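Shikimate dehydrogenase (NADP(+)) (Thermus thermophilus, PDB 2D5C) catalyses the reversible NADPH-linked reduction of 3-dehydroshikimate to shikimate, the fourth step of the chorismate pathway that leads to the aromatic amino acids. Local coordinates at residues A[203-207]-A[226-232]; A[18-23]-A[252-257]; A[64-68]-A[82-86]; A[141-145]-A[161-166]. All blocks are in the same frame, centred on the assembly; numbering follows the deposited sequence.

Contact 1. Residues A[203-207]-A[226-232]. With SO4 (sulfate ion), chain D.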
loop_
_atom_site.group_PDB
_atom_site.type_symbol
_atom_site.label_atom_id
_atom_site.label_comp_id
_atom_site.label_asym_id
_atom_site.label_seq_id
_atom_site.Cartn_x
_atom_site.Cartn_y
_atom_site.Cartn_z
ATOM N N VAL A 203 -10.769 3.880 30.267
ATOM C CA VAL A 203 -10.958 3.137 29.027
ATOM C C VAL A 203 -10.229 1.812 29.158
ATOM O O VAL A 203 -9.117 1.773 29.686
ATOM C CB VAL A 203 -10.374 3.909 27.821
ATOM C CG1 VAL A 203 -10.610 3.127 26.539
ATOM C CG2 VAL A 203 -11.018 5.307 27.741
ATOM N N ASP A 204 -10.868 0.728 28.724
ATOM C CA ASP A 204 -10.237 -0.593 28.809
ATOM C C ASP A 204 -10.112 -1.165 27.400
ATOM O O ASP A 204 -11.088 -1.194 26.654
ATOM C CB ASP A 204 -11.079 -1.544 29.692
ATOM C CG ASP A 204 -10.285 -2.757 30.192
ATOM O OD1 ASP A 204 -9.256 -3.092 29.569
ATOM O OD2 ASP A 204 -10.689 -3.398 31.200
ATOM N N LEU A 205 -8.906 -1.593 27.027
ATOM C CA LEU A 205 -8.682 -2.182 25.715
ATOM C C LEU A 205 -9.165 -3.636 25.703
ATOM O O LEU A 205 -9.450 -4.183 24.638
ATOM C CB LEU A 205 -7.191 -2.134 25.338
ATOM C CG LEU A 205 -6.504 -0.767 25.365
ATOM C CD1 LEU A 205 -5.179 -0.832 24.601
ATOM C CD2 LEU A 205 -7.410 0.264 24.749
ATOM N N VAL A 206 -9.229 -4.254 26.882
ATOM C CA VAL A 206 -9.712 -5.630 27.004
ATOM C C VAL A 206 -11.221 -5.574 26.795
ATOM O O VAL A 206 -11.911 -4.767 27.441
ATOM C CB VAL A 206 -9.447 -6.221 28.414
ATOM C CG1 VAL A 206 -10.204 -7.556 28.585
ATOM C CG2 VAL A 206 -7.954 -6.436 28.622
ATOM N N TYR A 207 -11.731 -6.407 25.890
ATOM C CA TYR A 207 -13.169 -6.441 25.628
ATOM C C TYR A 207 -13.768 -7.846 25.786
ATOM O O TYR A 207 -14.869 -8.119 25.316
ATOM C CB TYR A 207 -13.487 -5.856 24.244
ATOM C CG TYR A 207 -12.750 -6.504 23.098
ATOM C CD1 TYR A 207 -13.119 -7.761 22.627
ATOM C CD2 TYR A 207 -11.661 -5.868 22.503
ATOM C CE1 TYR A 207 -12.420 -8.374 21.588
ATOM C CE2 TYR A 207 -10.957 -6.468 21.470
ATOM C CZ TYR A 207 -11.338 -7.718 21.017
ATOM O OH TYR A 207 -10.636 -8.311 19.997
ATOM N N GLN A 226 -15.460 3.856 28.842
ATOM C CA GLN A 226 -15.602 3.406 27.465
ATOM C C GLN A 226 -15.014 2.008 27.353
ATOM O O GLN A 226 -13.929 1.745 27.865
ATOM C CB GLN A 226 -14.880 4.335 26.487
ATOM C CG GLN A 226 -15.095 3.916 25.036
ATOM C CD GLN A 226 -14.444 4.856 24.047
ATOM O OE1 GLN A 226 -13.218 4.988 24.012
ATOM N NE2 GLN A 226 -15.262 5.523 23.239
ATOM N N THR A 227 -15.737 1.107 26.695
ATOM C CA THR A 227 -15.269 -0.263 26.520
ATOM C C THR A 227 -14.215 -0.277 25.420
ATOM O O THR A 227 -13.909 0.762 24.840
ATOM C CB THR A 227 -16.398 -1.215 26.092
ATOM O OG1 THR A 227 -16.833 -0.860 24.777
ATOM C CG2 THR A 227 -17.581 -1.132 27.072
ATOM N N GLY A 228 -13.675 -1.456 25.138
ATOM C CA GLY A 228 -12.647 -1.574 24.121
ATOM C C GLY A 228 -13.185 -1.711 22.711
ATOM O O GLY A 228 -12.410 -1.723 21.757
ATOM N N LEU A 229 -14.504 -1.796 22.555
ATOM C CA LEU A 229 -15.064 -1.954 21.218
ATOM C C LEU A 229 -14.884 -0.748 20.290
ATOM O O LEU A 229 -14.576 -0.918 19.106
ATOM C CB LEU A 229 -16.550 -2.329 21.289
ATOM C CG LEU A 229 -16.923 -3.699 21.870
ATOM C CD1 LEU A 229 -18.404 -3.965 21.584
ATOM C CD2 LEU A 229 -16.062 -4.796 21.257
ATOM N N PRO A 230 -15.090 0.483 20.798
ATOM C CA PRO A 230 -14.908 1.623 19.899
ATOM C C PRO A 230 -13.499 1.668 19.297
ATOM O O PRO A 230 -13.347 1.943 18.104
ATOM C CB PRO A 230 -15.216 2.818 20.793
ATOM C CG PRO A 230 -16.284 2.253 21.710
ATOM C CD PRO A 230 -15.697 0.913 22.072
ATOM N N MET A 231 -12.470 1.405 20.105
ATOM C CA MET A 231 -11.096 1.418 19.587
ATOM C C MET A 231 -10.908 0.266 18.601
ATOM O O MET A 231 -10.253 0.420 17.568
ATOM C CB MET A 231 -10.077 1.267 20.722
ATOM C CG MET A 231 -8.623 1.308 20.252
ATOM S SD MET A 231 -7.462 1.194 21.639
ATOM C CE MET A 231 -5.900 0.876 20.779
ATOM N N LEU A 232 -11.480 -0.892 18.918
ATOM C CA LEU A 232 -11.348 -2.047 18.037
ATOM C C LEU A 232 -11.912 -1.714 16.655
ATOM O O LEU A 232 -11.301 -2.020 15.624
ATOM C CB LEU A 232 -12.092 -3.253 18.628
ATOM C CG LEU A 232 -12.021 -4.557 17.825
ATOM C CD1 LEU A 232 -10.583 -5.014 17.712
ATOM C CD2 LEU A 232 -12.862 -5.632 18.514
HETATM S S SO4 D . -19.343 1.873 24.994
HETATM O O1 SO4 D . -19.132 0.565 24.052
HETATM O O2 SO4 D . -19.775 2.919 24.090
HETATM O O3 SO4 D . -20.221 1.614 25.931
HETATM O O4 SO4 D . -18.009 2.166 25.453
HETATM O O HOH W 1 -9.739 -2.658 22.148
HETATM O O HOH W 2 -14.370 -3.394 27.082
#
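Y207 lays its ring against the first turn of helix 229-244: L232 CD2 sits over one face, 3.9 Å from the ring centroid, in a CH-pi contact, and L229 CD2 comes within 4.1 Å of Y207 CB. A large flat ring suits this place, since it covers the two leucines while its hydroxyl extends to the bound shikimate. Behind it, strands 201-204 and 224-226 run parallel at the edge of the Rossmann sheet, V203 paired with Q226; a weak bond joins D204 N to Q226 O (3.3 Å). Beyond this pair the backbones stay close, L205 CA 4.3 Å from G228 CA, but waters bridge their polar groups, one donating to both L205 O and G228 O, the other donating to V206 O and accepting from G228 N. G228 has to be small: a CB would clash with D204 O and L205 O. D204 closes an Asx turn, OD1 accepting from V206 N (2.9 Å), while its OD2 bonds T212. T227 OG1 caps the helix by a weak bond from L229 N, and T227 N and OG1 both donate to a sulfate, which R258 also binds. L205 CD2 meets M231 SD at 3.2 Å, a tight apolar contact. Because L205 and G228 bind NADP(+) and Y207 binds shikimate, this mostly apolar, water-bridged contact places residues for both ligands at the C-terminal ends of two neighbouring strands.

Contact 2. Residues A[18-23]-A[252-257]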
loop_
_atom_site.group_PDB
_atom_site.type_symbol
_atom_site.label_atom_id
_atom_site.label_comp_id
_atom_site.label_asym_id
_atom_site.label_seq_id
_atom_site.Cartn_x
_atom_site.Cartn_y
_atom_site.Cartn_z
ATOM N N ALA A 18 -15.769 -10.596 11.851
ATOM C CA ALA A 18 -17.136 -10.073 11.816
ATOM C C ALA A 18 -17.178 -8.599 11.410
ATOM O O ALA A 18 -18.034 -8.174 10.633
ATOM C CB ALA A 18 -17.805 -10.262 13.181
ATOM N N MET A 19 -16.251 -7.807 11.933
ATOM C CA MET A 19 -16.231 -6.385 11.600
ATOM C C MET A 19 -15.942 -6.131 10.128
ATOM O O MET A 19 -16.577 -5.296 9.496
ATOM C CB MET A 19 -15.156 -5.644 12.397
ATOM C CG MET A 19 -15.420 -5.499 13.877
ATOM S SD MET A 19 -14.286 -4.265 14.555
ATOM C CE MET A 19 -12.698 -5.108 14.406
ATOM N N HIS A 20 -14.955 -6.841 9.600
ATOM C CA HIS A 20 -14.592 -6.551 8.215
ATOM C C HIS A 20 -15.526 -7.246 7.217
ATOM O O HIS A 20 -15.679 -6.830 6.076
ATOM C CB HIS A 20 -13.152 -7.018 7.991
ATOM C CG HIS A 20 -12.203 -6.069 8.677
ATOM N ND1 HIS A 20 -11.787 -6.227 9.957
ATOM C CD2 HIS A 20 -11.608 -4.916 8.155
ATOM C CE1 HIS A 20 -10.959 -5.193 10.200
ATOM N NE2 HIS A 20 -10.833 -4.391 9.139
ATOM N N ALA A 21 -16.245 -8.286 7.630
ATOM C CA ALA A 21 -17.230 -8.890 6.743
ATOM C C ALA A 21 -18.241 -7.777 6.510
ATOM O O ALA A 21 -18.709 -7.564 5.391
ATOM C CB ALA A 21 -17.892 -10.090 7.418
ATOM N N PHE A 22 -18.564 -7.050 7.579
ATOM C CA PHE A 22 -19.480 -5.925 7.471
ATOM C C PHE A 22 -18.859 -4.868 6.555
ATOM O O PHE A 22 -19.519 -4.327 5.673
ATOM C CB PHE A 22 -19.736 -5.278 8.836
ATOM C CG PHE A 22 -20.302 -3.890 8.737
ATOM C CD1 PHE A 22 -21.637 -3.689 8.390
ATOM C CD2 PHE A 22 -19.477 -2.776 8.894
ATOM C CE1 PHE A 22 -22.139 -2.410 8.197
ATOM C CE2 PHE A 22 -19.970 -1.489 8.700
ATOM C CZ PHE A 22 -21.303 -1.303 8.349
ATOM N N ALA A 23 -17.586 -4.566 6.780
ATOM C CA ALA A 23 -16.917 -3.548 5.978
ATOM C C ALA A 23 -17.038 -3.851 4.484
ATOM O O ALA A 23 -17.421 -2.991 3.695
ATOM C CB ALA A 23 -15.428 -3.443 6.385
ATOM N N GLY A 252 -20.630 1.088 12.293
ATOM C CA GLY A 252 -21.182 -0.143 11.762
ATOM C C GLY A 252 -20.298 -1.315 12.141
ATOM O O GLY A 252 -20.777 -2.395 12.477
ATOM N N MET A 253 -18.986 -1.107 12.080
ATOM C CA MET A 253 -18.064 -2.161 12.444
ATOM C C MET A 253 -18.142 -2.449 13.943
ATOM O O MET A 253 -17.978 -3.590 14.369
ATOM C CB MET A 253 -16.637 -1.768 12.042
ATOM C CG MET A 253 -16.456 -1.739 10.528
ATOM S SD MET A 253 -14.798 -1.220 9.999
ATOM C CE MET A 253 -13.850 -2.588 10.621
ATOM N N GLU A 254 -18.397 -1.420 14.741
ATOM C CA GLU A 254 -18.481 -1.608 16.186
ATOM C C GLU A 254 -19.688 -2.487 16.481
ATOM O O GLU A 254 -19.597 -3.463 17.230
ATOM C CB GLU A 254 -18.643 -0.269 16.901
ATOM C CG GLU A 254 -18.416 -0.360 18.403
ATOM C CD GLU A 254 -18.828 0.899 19.127
ATOM O OE1 GLU A 254 -18.536 2.004 18.621
ATOM O OE2 GLU A 254 -19.440 0.780 20.209
ATOM N N GLU A 255 -20.811 -2.137 15.863
ATOM C CA GLU A 255 -22.053 -2.881 16.034
ATOM C C GLU A 255 -21.876 -4.343 15.644
ATOM O O GLU A 255 -22.406 -5.239 16.300
ATOM C CB GLU A 255 -23.157 -2.245 15.188
ATOM C CG GLU A 255 -24.504 -2.941 15.286
ATOM C CD GLU A 255 -24.920 -3.198 16.722
ATOM O OE1 GLU A 255 -24.750 -2.287 17.563
ATOM O OE2 GLU A 255 -25.425 -4.307 17.008
ATOM N N ALA A 256 -21.110 -4.580 14.583
ATOM C CA ALA A 256 -20.856 -5.930 14.101
ATOM C C ALA A 256 -20.033 -6.751 15.094
ATOM O O ALA A 256 -20.242 -7.956 15.236
ATOM C CB ALA A 256 -20.139 -5.871 12.751
ATOM N N ALA A 257 -19.089 -6.106 15.771
ATOM C CA ALA A 257 -18.252 -6.814 16.736
ATOM C C ALA A 257 -19.064 -7.126 17.982
ATOM O O ALA A 257 -18.897 -8.177 18.609
ATOM C CB ALA A 257 -17.039 -5.967 17.111
#
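A18 begins the contact, its carbonyl oxygen 3.8 Å from A256 CB; the small A256, pointing toward helix 16-26, lets the helices approach. At M19 the backbones are closest, its CA 4.7 Å from that of M253, and the flexible side chain lies along the partner helix, CG 3.2 Å from M253 O and 3.6 Å from A257 CB. H20 directs its CA-to-CB bond away, yet the imidazole returns to offer a face to M253 CE, 3.9 Å from the ring centroid in a CH-pi contact. Its nitrogens are occupied elsewhere, ND1 with the S16 carbonyl and NE2 with that of G236, and the ring also stacks with Y33. About one turn after M19, F22 covers G252, with CE2 3.5 Å from G252 C; a CB on that glycine would fall 2.3 Å from F22 CZ, so a side chain there would push the ring aside. F22 CD2 also meets M253 CG at 3.6 Å, and F22 CB meets A256 CB at 4.0 Å. A23 closes the row, CB 4.3 Å from M253 SD. M253 is thus a knob in the hole formed by M19, H20, F22 and A23, its long unbranched chain reaching deep between them. With axes 8.0 Å apart and directions 137° apart, this is a steep knob-into-hole crossing, by which the C-terminal helix 250-260 of shikimate dehydrogenase docks on the substrate-binding domain.

Contact 3. Residues A[64-68]-A[82-86]. With SKM ((3R,4S,5R)-3,4,5-trihydroxycyclohex-1-ene-1-carboxylic acid), chain E.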
loop_
_atom_site.group_PDB
_atom_site.type_symbol
_atom_site.label_atom_id
_atom_site.label_comp_id
_atom_site.label_asym_id
_atom_site.label_seq_id
_atom_site.Cartn_x
_atom_site.Cartn_y
_atom_site.Cartn_z
ATOM N N LYS A 64 3.101 -8.501 17.117
ATOM C CA LYS A 64 3.270 -7.086 16.797
ATOM C C LYS A 64 4.668 -6.483 16.831
ATOM O O LYS A 64 4.973 -5.597 16.029
ATOM C CB LYS A 64 2.342 -6.232 17.661
ATOM C CG LYS A 64 0.858 -6.410 17.356
ATOM C CD LYS A 64 0.051 -5.368 18.110
ATOM C CE LYS A 64 -1.430 -5.471 17.820
ATOM N NZ LYS A 64 -2.177 -4.534 18.688
ATOM N N GLU A 65 5.517 -6.939 17.744
ATOM C CA GLU A 65 6.864 -6.389 17.821
ATOM C C GLU A 65 7.833 -7.152 16.937
ATOM O O GLU A 65 8.676 -6.559 16.267
ATOM C CB GLU A 65 7.370 -6.413 19.266
ATOM C CG GLU A 65 6.489 -5.663 20.259
ATOM C CD GLU A 65 5.113 -6.293 20.431
ATOM O OE1 GLU A 65 5.022 -7.536 20.534
ATOM O OE2 GLU A 65 4.118 -5.536 20.473
ATOM N N ALA A 66 7.714 -8.472 16.936
ATOM C CA ALA A 66 8.601 -9.302 16.141
ATOM C C ALA A 66 8.432 -9.080 14.644
ATOM O O ALA A 66 9.352 -9.335 13.869
ATOM C CB ALA A 66 8.369 -10.765 16.476
ATOM N N ALA A 67 7.259 -8.600 14.243
ATOM C CA ALA A 67 6.968 -8.389 12.830
ATOM C C ALA A 67 7.829 -7.342 12.118
ATOM O O ALA A 67 8.183 -7.520 10.950
ATOM C CB ALA A 67 5.491 -8.044 12.658
ATOM N N LEU A 68 8.161 -6.259 12.814
ATOM C CA LEU A 68 8.945 -5.183 12.202
ATOM C C LEU A 68 10.195 -5.645 11.460
ATOM O O LEU A 68 10.506 -5.143 10.379
ATOM C CB LEU A 68 9.320 -4.132 13.255
ATOM C CG LEU A 68 8.191 -3.176 13.656
ATOM C CD1 LEU A 68 7.125 -3.949 14.442
ATOM C CD2 LEU A 68 8.749 -2.033 14.491
ATOM N N GLY A 82 7.148 0.772 18.035
ATOM C CA GLY A 82 7.791 -0.524 18.100
ATOM C C GLY A 82 6.809 -1.659 17.887
ATOM O O GLY A 82 7.089 -2.809 18.235
ATOM N N ALA A 83 5.651 -1.350 17.310
ATOM C CA ALA A 83 4.654 -2.380 17.074
ATOM C C ALA A 83 3.847 -2.050 15.831
ATOM O O ALA A 83 3.494 -0.902 15.601
ATOM C CB ALA A 83 3.716 -2.503 18.289
ATOM N N VAL A 84 3.567 -3.083 15.048
ATOM C CA VAL A 84 2.794 -2.953 13.823
ATOM C C VAL A 84 1.544 -3.809 13.993
ATOM O O VAL A 84 1.639 -4.992 14.337
ATOM C CB VAL A 84 3.602 -3.474 12.615
ATOM C CG1 VAL A 84 2.671 -3.753 11.432
ATOM C CG2 VAL A 84 4.678 -2.440 12.228
ATOM N N ASN A 85 0.376 -3.216 13.754
ATOM C CA ASN A 85 -0.880 -3.959 13.869
ATOM C C ASN A 85 -1.551 -4.106 12.500
ATOM O O ASN A 85 -2.542 -4.825 12.349
ATOM C CB ASN A 85 -1.828 -3.250 14.840
ATOM C CG ASN A 85 -2.674 -2.183 14.163
ATOM O OD1 ASN A 85 -2.159 -1.320 13.449
ATOM N ND2 ASN A 85 -3.981 -2.233 14.395
ATOM N N THR A 86 -1.005 -3.425 11.500
ATOM C CA THR A 86 -1.566 -3.491 10.155
ATOM C C THR A 86 -0.466 -3.603 9.105
ATOM O O THR A 86 0.471 -2.799 9.085
ATOM C CB THR A 86 -2.410 -2.237 9.854
ATOM O OG1 THR A 86 -3.463 -2.130 10.822
ATOM C CG2 THR A 86 -3.027 -2.326 8.451
HETATM O O12 SKM E . -4.616 -4.044 16.672
HETATM C C8 SKM E . -5.743 -4.933 16.682
HETATM C C6 SKM E . -5.593 -5.974 15.539
HETATM O O7 SKM E . -5.514 -5.287 14.292
HETATM C C5 SKM E . -6.795 -6.953 15.509
HETATM C C4 SKM E . -7.279 -7.354 16.903
HETATM C C1 SKM E . -8.273 -8.454 16.999
HETATM O O2 SKM E . -8.706 -9.060 15.876
HETATM O O3 SKM E . -8.701 -8.818 18.085
HETATM C C10 SKM E . -6.856 -6.770 18.029
HETATM C C9 SKM E . -5.840 -5.648 18.064
HETATM O O11 SKM E . -4.560 -6.203 18.406
#
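Segments 64-68 and 82-86 are joined by a single backbone hydrogen bond, V84 N to K64 O (3.0 Å), yet each contributes a side chain to the same shikimate. They belong to the substrate-binding domain, and K64 is the catalytic proton acceptor. The K64 carbonyl also receives A83 CA at 3.4 Å, so the backbone from which the lysine springs is fixed against 82-86. Its extended aliphatic chain passes N85, CE lying 3.7 Å from N85 CB, and carries the ammonium to the ligand and into a salt bridge with D100. N85 suits its position because its amide can both give and receive: OD1 accepts from T99 N while ND2 faces shikimate. N85 and T86, both opposite F97, form a classic beta bulge. Away from the pocket L68 packs CD1 on V84 CG2 (3.6 Å), and G82, at positive phi, ends helix 76-81 without strain. On the ligand, K64 NZ donates to SKM O11 (2.9 Å) and SKM O12 (3.2 Å), and N85 ND2 donates to SKM O12 (3.0 Å).

Contact 4. Residues A[141-145]-A[161-166]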
loop_
_atom_site.group_PDB
_atom_site.type_symbol
_atom_site.label_atom_id
_atom_site.label_comp_id
_atom_site.label_asym_id
_atom_site.label_seq_id
_atom_site.Cartn_x
_atom_site.Cartn_y
_atom_site.Cartn_z
ATOM N N GLU A 141 -0.671 15.490 28.893
ATOM C CA GLU A 141 0.374 15.110 29.829
ATOM C C GLU A 141 0.124 13.613 30.043
ATOM O O GLU A 141 -0.951 13.235 30.494
ATOM C CB GLU A 141 0.185 15.841 31.151
ATOM C CG GLU A 141 1.164 15.430 32.242
ATOM C CD GLU A 141 0.993 16.232 33.525
ATOM O OE1 GLU A 141 1.815 16.056 34.451
ATOM O OE2 GLU A 141 0.035 17.032 33.614
ATOM N N VAL A 142 1.110 12.779 29.732
ATOM C CA VAL A 142 0.944 11.332 29.858
ATOM C C VAL A 142 1.860 10.704 30.911
ATOM O O VAL A 142 3.042 11.049 31.002
ATOM C CB VAL A 142 1.215 10.637 28.490
ATOM C CG1 VAL A 142 0.851 9.159 28.553
ATOM C CG2 VAL A 142 0.416 11.322 27.395
ATOM N N TRP A 143 1.292 9.797 31.706
ATOM C CA TRP A 143 2.047 9.062 32.716
ATOM C C TRP A 143 1.943 7.605 32.294
ATOM O O TRP A 143 0.951 7.203 31.675
ATOM C CB TRP A 143 1.440 9.194 34.104
ATOM C CG TRP A 143 1.422 10.570 34.652
ATOM C CD1 TRP A 143 2.129 11.651 34.207
ATOM C CD2 TRP A 143 0.662 11.019 35.774
ATOM N NE1 TRP A 143 1.851 12.752 34.988
ATOM C CE2 TRP A 143 0.953 12.389 35.958
ATOM C CE3 TRP A 143 -0.238 10.394 36.643
ATOM C CZ2 TRP A 143 0.373 13.145 36.981
ATOM C CZ3 TRP A 143 -0.815 11.148 37.663
ATOM C CH2 TRP A 143 -0.505 12.511 37.820
ATOM N N VAL A 144 2.962 6.811 32.622
ATOM C CA VAL A 144 2.947 5.401 32.267
ATOM C C VAL A 144 3.424 4.528 33.428
ATOM O O VAL A 144 4.262 4.928 34.229
ATOM C CB VAL A 144 3.865 5.114 31.038
ATOM C CG1 VAL A 144 3.387 5.913 29.824
ATOM C CG2 VAL A 144 5.308 5.504 31.372
ATOM N N TRP A 145 2.868 3.334 33.503
ATOM C CA TRP A 145 3.241 2.375 34.537
ATOM C C TRP A 145 3.248 0.999 33.882
ATOM O O TRP A 145 2.527 0.760 32.911
ATOM C CB TRP A 145 2.224 2.399 35.679
ATOM C CG TRP A 145 2.444 1.325 36.689
ATOM C CD1 TRP A 145 3.255 1.384 37.792
ATOM C CD2 TRP A 145 1.882 0.009 36.669
ATOM N NE1 TRP A 145 3.228 0.176 38.456
ATOM C CE2 TRP A 145 2.395 -0.682 37.787
ATOM C CE3 TRP A 145 0.993 -0.657 35.810
ATOM C CZ2 TRP A 145 2.050 -2.008 38.071
ATOM C CZ3 TRP A 145 0.650 -1.975 36.091
ATOM C CH2 TRP A 145 1.180 -2.637 37.217
ATOM N N LEU A 161 7.788 11.280 28.403
ATOM C CA LEU A 161 6.638 11.253 29.306
ATOM C C LEU A 161 7.122 11.077 30.749
ATOM O O LEU A 161 8.278 11.362 31.056
ATOM C CB LEU A 161 5.712 10.089 28.934
ATOM C CG LEU A 161 5.483 9.946 27.425
ATOM C CD1 LEU A 161 4.634 8.714 27.125
ATOM C CD2 LEU A 161 4.825 11.210 26.911
ATOM N N ARG A 162 6.242 10.597 31.628
ATOM C CA ARG A 162 6.602 10.393 33.030
ATOM C C ARG A 162 6.232 8.988 33.508
ATOM O O ARG A 162 5.080 8.569 33.387
ATOM C CB ARG A 162 5.882 11.423 33.906
ATOM C CG ARG A 162 6.162 11.272 35.397
ATOM C CD ARG A 162 5.350 12.249 36.233
ATOM N NE ARG A 162 5.676 12.121 37.649
ATOM C CZ ARG A 162 5.051 12.763 38.631
ATOM N NH1 ARG A 162 4.050 13.594 38.364
ATOM N NH2 ARG A 162 5.426 12.562 39.887
ATOM N N ALA A 163 7.212 8.251 34.028
ATOM C CA ALA A 163 6.948 6.921 34.546
ATOM C C ALA A 163 6.564 7.117 36.006
ATOM O O ALA A 163 7.258 7.822 36.739
ATOM C CB ALA A 163 8.194 6.049 34.435
ATOM N N VAL A 164 5.467 6.504 36.432
ATOM C CA VAL A 164 5.016 6.686 37.809
ATOM C C VAL A 164 4.698 5.395 38.534
ATOM O O VAL A 164 4.508 4.346 37.912
ATOM C CB VAL A 164 3.737 7.571 37.865
ATOM C CG1 VAL A 164 3.993 8.899 37.191
ATOM C CG2 VAL A 164 2.568 6.862 37.193
ATOM N N PRO A 165 4.705 5.443 39.878
ATOM C CA PRO A 165 4.383 4.247 40.649
ATOM C C PRO A 165 2.867 4.158 40.521
ATOM O O PRO A 165 2.209 5.175 40.283
ATOM C CB PRO A 165 4.866 4.597 42.051
ATOM C CG PRO A 165 4.739 6.083 42.105
ATOM C CD PRO A 165 5.235 6.507 40.745
ATOM N N LEU A 166 2.313 2.963 40.682
ATOM C CA LEU A 166 0.883 2.746 40.510
ATOM C C LEU A 166 -0.094 3.611 41.312
ATOM O O LEU A 166 -1.191 3.905 40.828
ATOM C CB LEU A 166 0.557 1.273 40.745
ATOM C CG LEU A 166 -0.839 0.816 40.325
ATOM C CD1 LEU A 166 -1.012 0.979 38.820
ATOM C CD2 LEU A 166 -1.027 -0.646 40.712
#
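Three backbone hydrogen bonds join the strands in parallel register: V144 N to R162 O (2.9 Å), V164 N to V144 O (3.0 Å) and R162 N to V142 O (3.3 Å). Short CA-H...O contacts accompany them, W143 CA lying 3.1 Å from R162 O. On one sheet face W143 packs beside the exposed R162, whose extended aliphatic chain brings CD within 3.7 Å of W143 NE1; its guanidinium lies too far from the indole for more than a weak cation-pi attraction. V164 CG1 covers a face of the indole. On the other face V144 meets A163 and turns to helix 149-159, where beta-branched and small residues fit closely. L161 CD2 reaches V142 CB at 4.0 Å and leans on helix 126-137. Past the end of strand 162-163, L166 CD1 lies over the six-membered ring of W145, 3.9 Å from its centroid, in a CH-pi contact next to the NADP(+)-binding R147. Strand 142-145, helix 149-159 and edge strand 162-163 together make a beta-alpha-beta unit, the repeating element of the Rossmann dinucleotide-binding fold.

Shikimate lies in the cleft between two domains. Contact 3 supplies K64 and N85 from the substrate-binding domain, while contact 1 brings Y207 from the NADP(+) side; their centres are about 20 Å apart and their nearest atoms about 7 Å. Contact 2 lies beside the pocket, the M19 side chain about 6 Å from shikimate, and touches contact 1 directly, M19 CE lying 3.5 Å from L232 CG; the loop it closes encloses the other three along the chain. Contacts 1 and 4 reach opposite edges of one parallel sheet, centres about 21 Å apart. Contact 4, at the far edge, is about 34 Å from contact 2 between centres, but W145 still neighbours cofactor-binding R147 and G123.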